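Local coordinates for protein putative phophotriesterase (Proteus mirabilis, PDB 3RHG) that probably hydrolyses ester bonds as a zinc-dependent member of the phosphotriesterase family within the amidohydrolase superfamily, with two divalent metal ions per subunit, at residues P73-K85 / R106-N118. Numbering follows the deposited sequence.
Sequences PIEDVIFELNNFK and RKLKQVAELTGIN
Ile74 and Val111 interlock as reciprocal knobs into holes: Ile74 sits among Lys107, Gln110, Val111 and Leu114, while Val111 fits between Ile74, Val77, Ile78 and Leu81. The two side chains run past each other in opposite directions, Ile74 CD1 lying 3.7 Å from Val111 CG2. With CG1 anti to the backbone N (chi1 -170°) and the chain extended beyond it, Ile74 carries CD1 to Gln110 CB, the two side chains crossing at about a right angle. One turn later Ile78 also slides by Val111, then crosses Leu114 nearly perpendicularly, its CD1 3.6 Å from Leu114 CD1; its CG1 and CG2 lie against Thr115 CG2. Ile117 CD1 reaches the following turn, 3.9 Å from Leu81 CB, and also meets Lys85 CB.

At the far end the extended Lys85 chain brings NZ to Thr115 O, a 2.6 Å hydrogen bond at the close of helix 105-115, with the donor tilted 24° from the carbonyl plane. Thr115 OG1 donates to Val111 O, on the opposite face from Thr115 N, and accepts from Ile117 N in an ST turn, which fixes the Thr115 side chain with CG2 facing Ile78.

Segments 74-85 and 106-115, whose axes are inclined at 45°, lie on consecutive outer helices of the (beta/alpha)8 barrel. Leu81 and Ile117 both rest on Ile92 of the intervening strand 89-94, Phe84 touches Leu19 and Leu21 of strand 19-24, and Leu108 and Ala112 pack onto strand 118-123.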
ATOM      1  N   PRO A  73      20.156  10.834  -8.849  1.00 25.42           N
ATOM      2  CA  PRO A  73      20.541  12.103  -9.501  1.00 28.06           C
ATOM      3  C   PRO A  73      20.096  13.324  -8.697  1.00 28.72           C
ATOM      4  O   PRO A  73      18.963  13.361  -8.184  1.00 27.20           O
ATOM      5  CB  PRO A  73      19.794  12.058 -10.842  1.00 29.09           C
ATOM      6  CG  PRO A  73      19.544  10.589 -11.081  1.00 29.56           C
ATOM      7  CD  PRO A  73      19.293  10.006  -9.711  1.00 26.19           C
ATOM      8  N   ILE A  74      20.971  14.323  -8.590  1.00 27.88           N
ATOM      9  CA  ILE A  74      20.637  15.519  -7.824  1.00 29.09           C
ATOM     10  C   ILE A  74      19.336  16.209  -8.285  1.00 29.39           C
ATOM     11  O   ILE A  74      18.582  16.705  -7.453  1.00 29.79           O
ATOM     12  CB  ILE A  74      21.820  16.529  -7.732  1.00 24.42           C
ATOM     13  CG1 ILE A  74      21.485  17.626  -6.709  1.00 28.95           C
ATOM     14  CG2 ILE A  74      22.112  17.122  -9.113  1.00 30.76           C
ATOM     15  CD1 ILE A  74      22.677  18.435  -6.262  1.00 31.36           C
ATOM     16  N   GLU A  75      19.070  16.247  -9.594  1.00 30.37           N
ATOM     17  CA  GLU A  75      17.845  16.856 -10.126  0.50 31.31           C
ATOM     18  C   GLU A  75      16.607  16.191  -9.525  1.00 31.35           C
ATOM     19  O   GLU A  75      15.617  16.850  -9.178  1.00 31.70           O
ATOM     20  CB  GLU A  75      17.788  16.726 -11.657  0.50 35.59           C
ATOM     21  CG  GLU A  75      19.144  16.731 -12.370  0.50 40.40           C
ATOM     22  CD  GLU A  75      19.704  15.326 -12.605  0.50 43.79           C
ATOM     23  OE1 GLU A  75      20.758  15.007 -12.018  0.50 44.27           O
ATOM     24  OE2 GLU A  75      19.098  14.541 -13.376  0.50 43.65           O
ATOM     25  N   ASP A  76      16.653  14.864  -9.434  1.00 28.56           N
ATOM     26  CA  ASP A  76      15.519  14.107  -8.891  1.00 28.86           C
ATOM     27  C   ASP A  76      15.348  14.373  -7.400  1.00 27.18           C
ATOM     28  O   ASP A  76      14.228  14.558  -6.904  1.00 27.82           O
ATOM     29  CB  ASP A  76      15.716  12.610  -9.115  1.00 29.22           C
ATOM     30  CG  ASP A  76      15.584  12.213 -10.577  1.00 34.41           C
ATOM     31  OD1 ASP A  76      14.729  12.786 -11.284  1.00 44.37           O
ATOM     32  OD2 ASP A  76      16.332  11.322 -11.016  1.00 38.15           O
ATOM     33  N   VAL A  77      16.464  14.365  -6.677  1.00 26.23           N
ATOM     34  CA  VAL A  77      16.442  14.656  -5.235  1.00 25.20           C
ATOM     35  C   VAL A  77      15.899  16.067  -4.925  1.00 26.43           C
ATOM     36  O   VAL A  77      15.052  16.242  -4.041  1.00 25.23           O
ATOM     37  CB  VAL A  77      17.843  14.420  -4.606  1.00 23.12           C
ATOM     38  CG1 VAL A  77      17.863  14.841  -3.124  1.00 27.97           C
ATOM     39  CG2 VAL A  77      18.249  12.945  -4.754  1.00 24.44           C
ATOM     40  N   ILE A  78      16.368  17.070  -5.663  1.00 25.52           N
ATOM     41  CA  ILE A  78      15.891  18.437  -5.461  1.00 24.91           C
ATOM     42  C   ILE A  78      14.396  18.534  -5.774  1.00 26.44           C
ATOM     43  O   ILE A  78      13.641  19.174  -5.039  1.00 26.94           O
ATOM     44  CB  ILE A  78      16.694  19.445  -6.295  1.00 27.46           C
ATOM     45  CG1 ILE A  78      18.085  19.616  -5.680  1.00 31.51           C
ATOM     46  CG2 ILE A  78      15.961  20.781  -6.375  1.00 31.37           C
ATOM     47  CD1 ILE A  78      19.032  20.443  -6.509  1.00 38.67           C
ATOM     48  N   PHE A  79      13.957  17.892  -6.858  1.00 24.36           N
ATOM     49  CA  PHE A  79      12.548  17.904  -7.192  1.00 28.58           C
ATOM     50  C   PHE A  79      11.716  17.334  -6.034  1.00 26.44           C
ATOM     51  O   PHE A  79      10.695  17.888  -5.646  1.00 28.34           O
ATOM     52  CB  PHE A  79      12.307  17.102  -8.473  1.00 31.21           C
ATOM     53  CG  PHE A  79      10.901  17.172  -8.965  1.00 38.33           C
ATOM     54  CD1 PHE A  79      10.463  18.272  -9.699  1.00 45.48           C
ATOM     55  CD2 PHE A  79      10.009  16.143  -8.707  1.00 42.09           C
ATOM     56  CE1 PHE A  79       9.164  18.340 -10.160  1.00 51.52           C
ATOM     57  CE2 PHE A  79       8.697  16.210  -9.174  1.00 46.02           C
ATOM     58  CZ  PHE A  79       8.280  17.309  -9.895  1.00 48.48           C
ATOM     59  N   GLU A  80      12.172  16.227  -5.466  1.00 24.99           N
ATOM     60  CA  GLU A  80      11.444  15.584  -4.377  1.00 26.69           C
ATOM     61  C   GLU A  80      11.494  16.405  -3.094  1.00 24.53           C
ATOM     62  O   GLU A  80      10.516  16.471  -2.343  1.00 26.11           O
ATOM     63  CB  GLU A  80      12.000  14.187  -4.144  1.00 25.47           C
ATOM     64  CG  GLU A  80      11.597  13.225  -5.256  1.00 26.69           C
ATOM     65  CD  GLU A  80      10.110  12.903  -5.216  1.00 27.32           C
ATOM     66  OE1 GLU A  80       9.604  12.590  -4.109  1.00 27.98           O
ATOM     67  OE2 GLU A  80       9.453  12.951  -6.289  1.00 27.38           O
ATOM     68  N   LEU A  81      12.634  17.050  -2.852  1.00 25.49           N
ATOM     69  CA  LEU A  81      12.788  17.869  -1.666  1.00 27.93           C
ATOM     70  C   LEU A  81      11.870  19.080  -1.712  1.00 28.75           C
ATOM     71  O   LEU A  81      11.438  19.585  -0.677  1.00 31.61           O
ATOM     72  CB  LEU A  81      14.232  18.335  -1.535  1.00 28.92           C
ATOM     73  CG  LEU A  81      15.214  17.328  -0.955  1.00 33.31           C
ATOM     74  CD1 LEU A  81      16.625  17.871  -1.098  1.00 35.98           C
ATOM     75  CD2 LEU A  81      14.865  17.023   0.527  1.00 37.08           C
ATOM     76  N   ASN A  82      11.571  19.558  -2.913  1.00 34.10           N
ATOM     77  CA  ASN A  82      10.707  20.722  -3.024  1.00 38.39           C
ATOM     78  C   ASN A  82       9.315  20.455  -2.458  1.00 37.35           C
ATOM     79  O   ASN A  82       8.673  21.366  -1.923  1.00 39.82           O
ATOM     80  CB  ASN A  82      10.680  21.267  -4.458  1.00 38.60           C
ATOM     81  CG  ASN A  82      11.983  21.971  -4.834  1.00 49.32           C
ATOM     82  OD1 ASN A  82      12.741  22.400  -3.961  1.00 52.63           O
ATOM     83  ND2 ASN A  82      12.253  22.081  -6.134  1.00 53.06           N
ATOM     84  N   ASN A  83       8.866  19.202  -2.529  1.00 39.38           N
ATOM     85  CA  ASN A  83       7.598  18.816  -1.911  1.00 37.96           C
ATOM     86  C   ASN A  83       7.619  19.028  -0.402  1.00 35.07           C
ATOM     87  O   ASN A  83       6.628  19.457   0.196  1.00 39.84           O
ATOM     88  CB  ASN A  83       7.258  17.357  -2.233  1.00 39.74           C
ATOM     89  CG  ASN A  83       6.975  17.142  -3.714  1.00 39.84           C
ATOM     90  OD1 ASN A  83       6.354  17.989  -4.355  1.00 52.10           O
ATOM     91  ND2 ASN A  83       7.432  16.013  -4.263  1.00 39.19           N
ATOM     92  N   PHE A  84       8.754  18.723   0.211  1.00 28.80           N
ATOM     93  CA  PHE A  84       8.936  18.906   1.646  1.00 25.49           C
ATOM     94  C   PHE A  84       9.040  20.396   1.957  1.00 24.93           C
ATOM     95  O   PHE A  84       8.385  20.911   2.880  1.00 25.49           O
ATOM     96  CB  PHE A  84      10.205  18.160   2.079  1.00 25.35           C
ATOM     97  CG  PHE A  84      10.563  18.328   3.528  1.00 25.37           C
ATOM     98  CD1 PHE A  84       9.686  17.938   4.546  1.00 24.83           C
ATOM     99  CD2 PHE A  84      11.837  18.785   3.877  1.00 21.77           C
ATOM    100  CE1 PHE A  84      10.066  18.055   5.886  1.00 25.62           C
ATOM    101  CE2 PHE A  84      12.220  18.911   5.189  1.00 24.26           C
ATOM    102  CZ  PHE A  84      11.339  18.552   6.203  1.00 22.64           C
ATOM    103  N   LYS A  85       9.838  21.103   1.158  1.00 25.15           N
ATOM    104  CA  LYS A  85      10.047  22.521   1.381  1.00 27.67           C
ATOM    105  C   LYS A  85       8.720  23.273   1.276  1.00 28.69           C
ATOM    106  O   LYS A  85       8.444  24.158   2.092  1.00 28.52           O
ATOM    107  CB  LYS A  85      11.088  23.045   0.384  1.00 31.03           C
ATOM    108  CG  LYS A  85      11.520  24.481   0.573  1.00 33.14           C
ATOM    109  CD  LYS A  85      12.691  24.793  -0.349  1.00 38.86           C
ATOM    110  CE  LYS A  85      12.768  26.263  -0.678  1.00 44.70           C
ATOM    111  NZ  LYS A  85      13.940  26.550  -1.559  1.00 43.43           N
ATOM    112  N   ARG A 106      29.469  15.601  -0.973  1.00 23.28           N
ATOM    113  CA  ARG A 106      29.515  16.772  -1.855  1.00 22.14           C
ATOM    114  C   ARG A 106      28.143  17.106  -2.434  1.00 21.92           C
ATOM    115  O   ARG A 106      27.743  18.285  -2.472  1.00 23.14           O
ATOM    116  CB  ARG A 106      30.574  16.635  -2.941  1.00 26.55           C
ATOM    117  CG  ARG A 106      32.004  16.647  -2.410  1.00 30.63           C
ATOM    118  CD  ARG A 106      32.989  16.158  -3.479  1.00 36.24           C
ATOM    119  NE  ARG A 106      34.360  16.055  -2.978  1.00 39.22           N
ATOM    120  CZ  ARG A 106      34.828  15.027  -2.272  1.00 43.98           C
ATOM    121  NH1 ARG A 106      34.037  14.000  -1.975  1.00 52.04           N
ATOM    122  NH2 ARG A 106      36.089  15.021  -1.859  1.00 45.62           N
ATOM    123  N   LYS A 107      27.392  16.090  -2.843  1.00 24.65           N
ATOM    124  CA  LYS A 107      26.024  16.340  -3.299  1.00 24.43           C
ATOM    125  C   LYS A 107      25.078  16.812  -2.185  1.00 24.60           C
ATOM    126  O   LYS A 107      24.176  17.622  -2.446  1.00 23.94           O
ATOM    127  CB  LYS A 107      25.455  15.142  -4.065  1.00 26.13           C
ATOM    128  CG  LYS A 107      26.107  14.979  -5.431  1.00 30.78           C
ATOM    129  CD  LYS A 107      25.510  13.858  -6.244  1.00 36.73           C
ATOM    130  CE  LYS A 107      26.261  13.690  -7.573  1.00 47.24           C
ATOM    131  NZ  LYS A 107      27.718  13.320  -7.421  1.00 47.48           N
ATOM    132  N   LEU A 108      25.274  16.320  -0.957  1.00 22.34           N
ATOM    133  CA  LEU A 108      24.472  16.795   0.171  1.00 22.39           C
ATOM    134  C   LEU A 108      24.666  18.309   0.331  1.00 21.05           C
ATOM    135  O   LEU A 108      23.695  19.047   0.498  1.00 21.73           O
ATOM    136  CB  LEU A 108      24.830  16.055   1.464  1.00 20.42           C
ATOM    137  CG  LEU A 108      24.381  14.581   1.546  1.00 20.22           C
ATOM    138  CD1 LEU A 108      24.976  13.922   2.783  1.00 21.03           C
ATOM    139  CD2 LEU A 108      22.864  14.427   1.530  1.00 20.63           C
ATOM    140  N   LYS A 109      25.910  18.774   0.294  1.00 22.81           N
ATOM    141  CA  LYS A 109      26.192  20.213   0.365  0.50 23.55           C
ATOM    142  C   LYS A 109      25.545  20.978  -0.792  1.00 23.78           C
ATOM    143  O   LYS A 109      24.969  22.063  -0.603  1.00 24.38           O
ATOM    144  CB  LYS A 109      27.700  20.466   0.371  0.50 23.94           C
ATOM    145  CG  LYS A 109      28.091  21.922   0.152  0.50 23.71           C
ATOM    146  CD  LYS A 109      29.593  22.102   0.344  0.50 25.37           C
ATOM    147  CE  LYS A 109      29.987  23.577   0.415  0.50 23.84           C
ATOM    148  NZ  LYS A 109      30.304  24.125  -0.923  0.50 34.81           N
ATOM    149  N   GLN A 110      25.651  20.428  -2.000  1.00 25.75           N
ATOM    150  CA  GLN A 110      25.065  21.068  -3.175  0.50 25.62           C
ATOM    151  C   GLN A 110      23.563  21.262  -2.995  1.00 25.62           C
ATOM    152  O   GLN A 110      23.003  22.318  -3.328  1.00 27.77           O
ATOM    153  CB  GLN A 110      25.346  20.245  -4.437  0.50 27.69           C
ATOM    154  CG  GLN A 110      26.791  20.338  -4.942  0.50 28.79           C
ATOM    155  CD  GLN A 110      27.168  19.184  -5.864  0.50 31.72           C
ATOM    156  OE1 GLN A 110      26.385  18.768  -6.712  0.50 34.62           O
ATOM    157  NE2 GLN A 110      28.371  18.663  -5.690  0.50 37.29           N
ATOM    158  N   VAL A 111      22.901  20.234  -2.483  1.00 24.98           N
ATOM    159  CA  VAL A 111      21.457  20.324  -2.259  1.00 26.41           C
ATOM    160  C   VAL A 111      21.101  21.389  -1.217  1.00 25.90           C
ATOM    161  O   VAL A 111      20.144  22.161  -1.381  1.00 27.18           O
ATOM    162  CB  VAL A 111      20.875  18.951  -1.838  1.00 27.64           C
ATOM    163  CG1 VAL A 111      19.466  19.116  -1.256  1.00 31.63           C
ATOM    164  CG2 VAL A 111      20.891  18.014  -3.031  1.00 31.02           C
ATOM    165  N   ALA A 112      21.855  21.411  -0.130  1.00 23.69           N
ATOM    166  CA  ALA A 112      21.637  22.407   0.903  1.00 24.41           C
ATOM    167  C   ALA A 112      21.729  23.813   0.308  1.00 25.00           C
ATOM    168  O   ALA A 112      20.892  24.686   0.574  1.00 28.30           O
ATOM    169  CB  ALA A 112      22.646  22.227   2.037  1.00 23.34           C
ATOM    170  N   GLU A 113      22.758  24.031  -0.502  1.00 28.14           N
ATOM    171  CA  GLU A 113      23.001  25.335  -1.095  1.00 27.39           C
ATOM    172  C   GLU A 113      21.893  25.730  -2.083  1.00 28.93           C
ATOM    173  O   GLU A 113      21.436  26.878  -2.107  1.00 30.97           O
ATOM    174  CB  GLU A 113      24.354  25.329  -1.792  1.00 30.37           C
ATOM    175  CG  GLU A 113      25.520  25.306  -0.834  1.00 32.40           C
ATOM    176  CD  GLU A 113      26.846  25.121  -1.547  1.00 39.29           C
ATOM    177  OE1 GLU A 113      26.827  24.615  -2.694  1.00 45.72           O
ATOM    178  OE2 GLU A 113      27.901  25.478  -0.966  1.00 45.08           O
ATOM    179  N   LEU A 114      21.454  24.779  -2.893  1.00 27.04           N
ATOM    180  CA  LEU A 114      20.454  25.075  -3.922  1.00 29.91           C
ATOM    181  C   LEU A 114      19.043  25.262  -3.355  1.00 30.25           C
ATOM    182  O   LEU A 114      18.265  26.048  -3.883  1.00 34.47           O
ATOM    183  CB  LEU A 114      20.452  24.000  -5.013  1.00 31.22           C
ATOM    184  CG  LEU A 114      21.736  23.980  -5.841  1.00 30.17           C
ATOM    185  CD1 LEU A 114      21.859  22.698  -6.618  1.00 31.27           C
ATOM    186  CD2 LEU A 114      21.797  25.185  -6.777  1.00 34.79           C
ATOM    187  N   THR A 115      18.721  24.537  -2.284  1.00 30.32           N
ATOM    188  CA  THR A 115      17.352  24.511  -1.774  1.00 28.17           C
ATOM    189  C   THR A 115      17.164  25.348  -0.532  1.00 26.97           C
ATOM    190  O   THR A 115      16.045  25.748  -0.221  1.00 31.45           O
ATOM    191  CB  THR A 115      16.908  23.095  -1.400  1.00 27.95           C
ATOM    192  OG1 THR A 115      17.708  22.611  -0.311  1.00 27.08           O
ATOM    193  CG2 THR A 115      17.037  22.166  -2.585  1.00 28.64           C
ATOM    194  N   GLY A 116      18.253  25.592   0.190  1.00 25.88           N
ATOM    195  CA  GLY A 116      18.172  26.335   1.440  1.00 28.06           C
ATOM    196  C   GLY A 116      17.665  25.486   2.585  1.00 28.39           C
ATOM    197  O   GLY A 116      17.494  25.969   3.700  1.00 29.85           O
ATOM    198  N   ILE A 117      17.416  24.211   2.317  1.00 24.90           N
ATOM    199  CA  ILE A 117      17.059  23.267   3.384  1.00 25.08           C
ATOM    200  C   ILE A 117      18.315  22.945   4.202  1.00 23.56           C
ATOM    201  O   ILE A 117      19.411  22.857   3.642  1.00 25.69           O
ATOM    202  CB  ILE A 117      16.457  21.981   2.783  1.00 23.99           C
ATOM    203  CG1 ILE A 117      15.169  22.305   2.014  1.00 27.06           C
ATOM    204  CG2 ILE A 117      16.249  20.899   3.862  1.00 24.74           C
ATOM    205  CD1 ILE A 117      14.684  21.181   1.155  1.00 33.47           C
ATOM    206  N   ASN A 118      18.167  22.832   5.524  1.00 22.97           N
ATOM    207  CA  ASN A 118      19.257  22.404   6.403  1.00 22.37           C
ATOM    208  C   ASN A 118      19.465  20.915   6.163  1.00 23.21           C
ATOM    209  O   ASN A 118      18.548  20.125   6.380  1.00 24.16           O
ATOM    210  CB  ASN A 118      18.914  22.623   7.884  1.00 21.23           C
ATOM    211  CG  ASN A 118      18.621  24.081   8.231  1.00 21.93           C
ATOM    212  OD1 ASN A 118      19.334  25.008   7.800  1.00 26.98           O
ATOM    213  ND2 ASN A 118      17.570  24.293   9.026  1.00 24.96           N
TER